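Local structure of EKC/KEOPS complex subunit PCC1 (Saccharomyces cerevisiae, 4WXA) at the interface of chains A and B. The protein serves as the dimerization module of the EKC/KEOPS complex, which is required for threonylcarbamoylation of adenosine 37 in tRNAs that read codons beginning with adenine. Sequence-based numbering; all coordinates share one arbitrary frame. Chains: chain A, EKC/KEOPS complex subunit PCC1; chain B, EKC/KEOPS complex subunit GON7.

Contact 1: the interface of chains A and B. Residues chain A 11, 63, 66-67; chain B 8, 85, 88-89.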
# COMPACT_ATOMS: atom_id res chain seq x y z
N HIS A 11 0.34 -5.59 10.20
CA HIS A 11 0.69 -5.81 8.81
C HIS A 11 1.16 -4.48 8.20
O HIS A 11 0.40 -3.55 8.06
CB HIS A 11 -0.51 -6.27 8.08
CG HIS A 11 -0.96 -7.66 8.44
ND1 HIS A 11 -1.54 -7.97 9.66
CD2 HIS A 11 -0.97 -8.80 7.72
CE1 HIS A 11 -1.85 -9.25 9.68
NE2 HIS A 11 -1.53 -9.78 8.50
N ASP A 63 -4.40 -8.13 5.62
CA ASP A 63 -3.96 -7.97 4.25
C ASP A 63 -5.04 -7.41 3.36
O ASP A 63 -4.74 -6.76 2.35
CB ASP A 63 -3.43 -9.31 3.70
CG ASP A 63 -2.04 -9.66 4.21
OD1 ASP A 63 -1.28 -8.76 4.53
OD2 ASP A 63 -1.66 -10.83 4.31
N LEU A 66 -5.13 -3.63 3.98
CA LEU A 66 -3.91 -3.10 3.37
C LEU A 66 -4.05 -3.00 1.85
O LEU A 66 -3.77 -1.94 1.29
CB LEU A 66 -2.71 -3.95 3.78
CG LEU A 66 -1.33 -3.37 3.53
CD1 LEU A 66 -1.07 -2.17 4.43
CD2 LEU A 66 -0.29 -4.43 3.80
N ARG A 67 -4.52 -4.06 1.19
CA ARG A 67 -4.52 -4.07 -0.28
C ARG A 67 -5.35 -2.90 -0.80
O ARG A 67 -4.89 -2.14 -1.68
CB ARG A 67 -5.05 -5.39 -0.85
CG ARG A 67 -5.04 -5.50 -2.38
CD ARG A 67 -5.90 -6.67 -2.93
N TYR B 8 7.43 -5.12 3.04
CA TYR B 8 6.22 -5.58 3.75
C TYR B 8 6.59 -6.46 4.89
O TYR B 8 7.50 -7.25 4.80
CB TYR B 8 5.31 -6.37 2.80
CG TYR B 8 4.20 -7.21 3.45
CD1 TYR B 8 4.44 -8.52 3.84
CD2 TYR B 8 2.94 -6.69 3.66
CE1 TYR B 8 3.46 -9.29 4.44
CE2 TYR B 8 1.95 -7.44 4.25
CZ TYR B 8 2.22 -8.74 4.63
OH TYR B 8 1.27 -9.49 5.22
N LEU B 85 -0.48 -9.58 -2.12
CA LEU B 85 -1.42 -9.53 -1.02
C LEU B 85 -2.59 -10.43 -1.34
O LEU B 85 -3.11 -11.14 -0.47
CB LEU B 85 -1.87 -8.10 -0.75
CG LEU B 85 -0.81 -7.16 -0.13
CD1 LEU B 85 -1.26 -5.71 -0.10
CD2 LEU B 85 -0.47 -7.62 1.28
N ARG B 88 -1.74 -13.79 -0.51
CA ARG B 88 -1.74 -14.03 0.91
C ARG B 88 -3.15 -14.30 1.35
O ARG B 88 -3.35 -15.11 2.23
CB ARG B 88 -1.21 -12.85 1.71
CG ARG B 88 0.27 -12.49 1.44
CD ARG B 88 1.19 -13.08 2.47
NE ARG B 88 0.93 -12.54 3.79
CZ ARG B 88 1.40 -13.06 4.92
NH1 ARG B 88 2.13 -14.17 4.93
NH2 ARG B 88 1.11 -12.49 6.07
N MET B 89 -4.12 -13.60 0.77
CA MET B 89 -5.53 -13.83 1.12
C MET B 89 -6.00 -15.21 0.60
O MET B 89 -6.59 -15.98 1.33
CB MET B 89 -6.42 -12.74 0.57
CG MET B 89 -6.48 -11.47 1.41
SD MET B 89 -7.22 -10.14 0.43
CE MET B 89 -5.84 -9.65 -0.58
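At the first turn of the PCC1 helix 63-88, the carboxylate of A:Asp63 is gripped by GON7 from two sides, where helix 66-94 and strand 5-10 of that subunit meet. OH of B:Tyr8, the phenol hydroxyl, donates to A:Asp63 OD1 over 2.7 Å, using the syn lone pair of that oxygen; the two side chains cross at about a right angle, while the planes of carboxylate and ring are turned 43° apart. The ring of A:His11 lies alongside B:Tyr8, pointing the same way, with A:His11 CD2 3.4 Å from B:Tyr8 OH. A:Asp63 OD2 receives NE of B:Arg88 at 3.1 Å in a hydrogen bond that is also a salt bridge. Here the donor meets the syn side somewhat out of the carboxylate plane, with 147° at the hydrogen. The chain of B:Arg88 bends at chi2 and chi3, which helps to turn NE towards the acid; a weak bond from NH2 to B:Tyr8 OH links the two donors. Aspartate suits this place because its short side chain holds two acceptor oxygens close to the helix start, one for each donor, and the arginine would probably stabilise its negative charge. Beside the polar cluster lies an apolar layer. A:Leu66, with CG anti to its backbone N (chi1 -165°), sends CD2 to the ring edge of B:Tyr8, in the ring plane and 3.8 Å from CE2. B:Leu85 is branched enough to serve both regions: CD2 lies against the carboxylate carbon of A:Asp63, while CD1 packs 3.7 Å from CA of A:Arg67. The flexible thioether of B:Met89 extends the layer, its methyl CE reaching CD of A:Arg67, the last atom modelled in this incomplete side chain, at 3.8 Å.

Contact 2: the interface of chains A and B. Residues chain A 10-14; chain B 7-9.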
# COMPACT_ATOMS: atom_id res chain seq x y z
N ASP A 10 -0.42 -4.48 12.61
CA ASP A 10 0.86 -5.13 12.56
C ASP A 10 1.19 -5.77 11.20
O ASP A 10 2.18 -6.44 11.10
CB ASP A 10 0.95 -6.15 13.69
CG ASP A 10 -0.19 -7.18 13.68
OD1 ASP A 10 -1.05 -7.22 12.73
OD2 ASP A 10 -0.18 -7.98 14.66
N HIS A 11 0.34 -5.59 10.20
CA HIS A 11 0.69 -5.81 8.81
C HIS A 11 1.16 -4.48 8.20
O HIS A 11 0.40 -3.55 8.06
CB HIS A 11 -0.51 -6.27 8.08
CG HIS A 11 -0.96 -7.66 8.44
ND1 HIS A 11 -1.54 -7.97 9.66
CD2 HIS A 11 -0.97 -8.80 7.72
CE1 HIS A 11 -1.85 -9.25 9.68
NE2 HIS A 11 -1.53 -9.78 8.50
N THR A 12 2.42 -4.36 7.86
CA THR A 12 2.99 -3.05 7.50
C THR A 12 3.64 -3.11 6.17
O THR A 12 4.15 -4.15 5.76
CB THR A 12 4.03 -2.53 8.51
OG1 THR A 12 5.15 -3.37 8.55
CG2 THR A 12 3.46 -2.56 9.93
N LEU A 13 3.55 -2.00 5.48
CA LEU A 13 4.26 -1.83 4.26
C LEU A 13 4.88 -0.42 4.19
O LEU A 13 4.29 0.56 4.60
CB LEU A 13 3.29 -2.03 3.14
CG LEU A 13 3.90 -2.09 1.74
CD1 LEU A 13 3.02 -2.95 0.94
CD2 LEU A 13 3.92 -0.76 1.06
N GLU A 14 6.09 -0.33 3.68
CA GLU A 14 6.72 0.98 3.49
C GLU A 14 7.12 1.11 2.05
O GLU A 14 7.78 0.27 1.43
CB GLU A 14 7.88 1.23 4.43
CG GLU A 14 8.74 2.39 3.96
CD GLU A 14 9.39 3.17 5.08
OE1 GLU A 14 10.31 2.63 5.73
OE2 GLU A 14 9.03 4.35 5.28
N GLN B 7 8.82 -2.45 1.21
CA GLN B 7 9.09 -3.55 2.11
C GLN B 7 7.77 -3.84 2.93
O GLN B 7 7.10 -2.92 3.42
CB GLN B 7 10.26 -3.15 3.00
CG GLN B 7 10.64 -4.08 4.14
CD GLN B 7 11.27 -5.37 3.67
OE1 GLN B 7 12.06 -5.40 2.71
NE2 GLN B 7 10.92 -6.45 4.34
N TYR B 8 7.43 -5.12 3.04
CA TYR B 8 6.22 -5.58 3.75
C TYR B 8 6.59 -6.46 4.89
O TYR B 8 7.50 -7.25 4.80
CB TYR B 8 5.31 -6.37 2.80
CG TYR B 8 4.20 -7.21 3.45
CD1 TYR B 8 4.44 -8.52 3.84
CD2 TYR B 8 2.94 -6.69 3.66
CE1 TYR B 8 3.46 -9.29 4.44
CE2 TYR B 8 1.95 -7.44 4.25
CZ TYR B 8 2.22 -8.74 4.63
OH TYR B 8 1.27 -9.49 5.22
N SER B 9 5.85 -6.36 5.96
CA SER B 9 6.13 -7.13 7.15
C SER B 9 4.80 -7.61 7.79
O SER B 9 3.89 -6.85 7.89
CB SER B 9 6.87 -6.18 8.06
OG SER B 9 7.26 -6.78 9.27
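Strand 11-18 of PCC1, a member of the CTAG/PCC1 family, pairs antiparallel with strand 5-10 of GON7, so that a β-sheet runs across the subunit boundary. A:Thr12 and B:Ser9 form one doubly bonded pair: A:Thr12 N donates to B:Ser9 O at 2.9 Å, and B:Ser9 N returns a bond of 2.8 Å to A:Thr12 O. Two residues along, A:Glu14 N reaches B:Gln7 O at 2.8 Å, and B:Gln7 N reaches A:Glu14 O at 2.9 Å. These bonds use main-chain groups, so they hold the strands in register without themselves selecting side chains. The side chain of B:Tyr8 leaves the strand beside one of these carbonyls. CB of B:Tyr8 lies 3.9 Å from A:Thr12 O, CG is at a similar distance, and CD2 comes to 3.5 Å from the same oxygen; farther out, the hydroxyl lies beside A:His11. With CG anti to the backbone N (chi1 165°), the long aromatic side chain extends well beyond the strand pairing, a reach that suits tyrosine to this position. Small β-branched threonine fits the extended strand at A:Thr12, where its OG1 hydroxyl packs 3.3 Å from CB of B:Ser9. The short side chain of the serine opposite probably allows this contact, while A:Leu13 sets CG 3.7 Å from B:Gln7 O.

The C-alpha centres of contact 1 and contact 2 lie about 8 Å apart, and both contacts include A:His11 and B:Tyr8. Contact 2 fastens strand 11-18 of PCC1 to strand 5-10 of GON7, whereas contact 1 brings in helix 63-88 of PCC1 and helix 66-94 of GON7. The backbone of B:Tyr8 thus belongs to the sheet while its ring serves the helix side, which probably couples the strand pairing to the helix packing. Joined in this way, the two subunits present a shared sheet backed by helices, consistent with their both being components of the EKC/KEOPS complex.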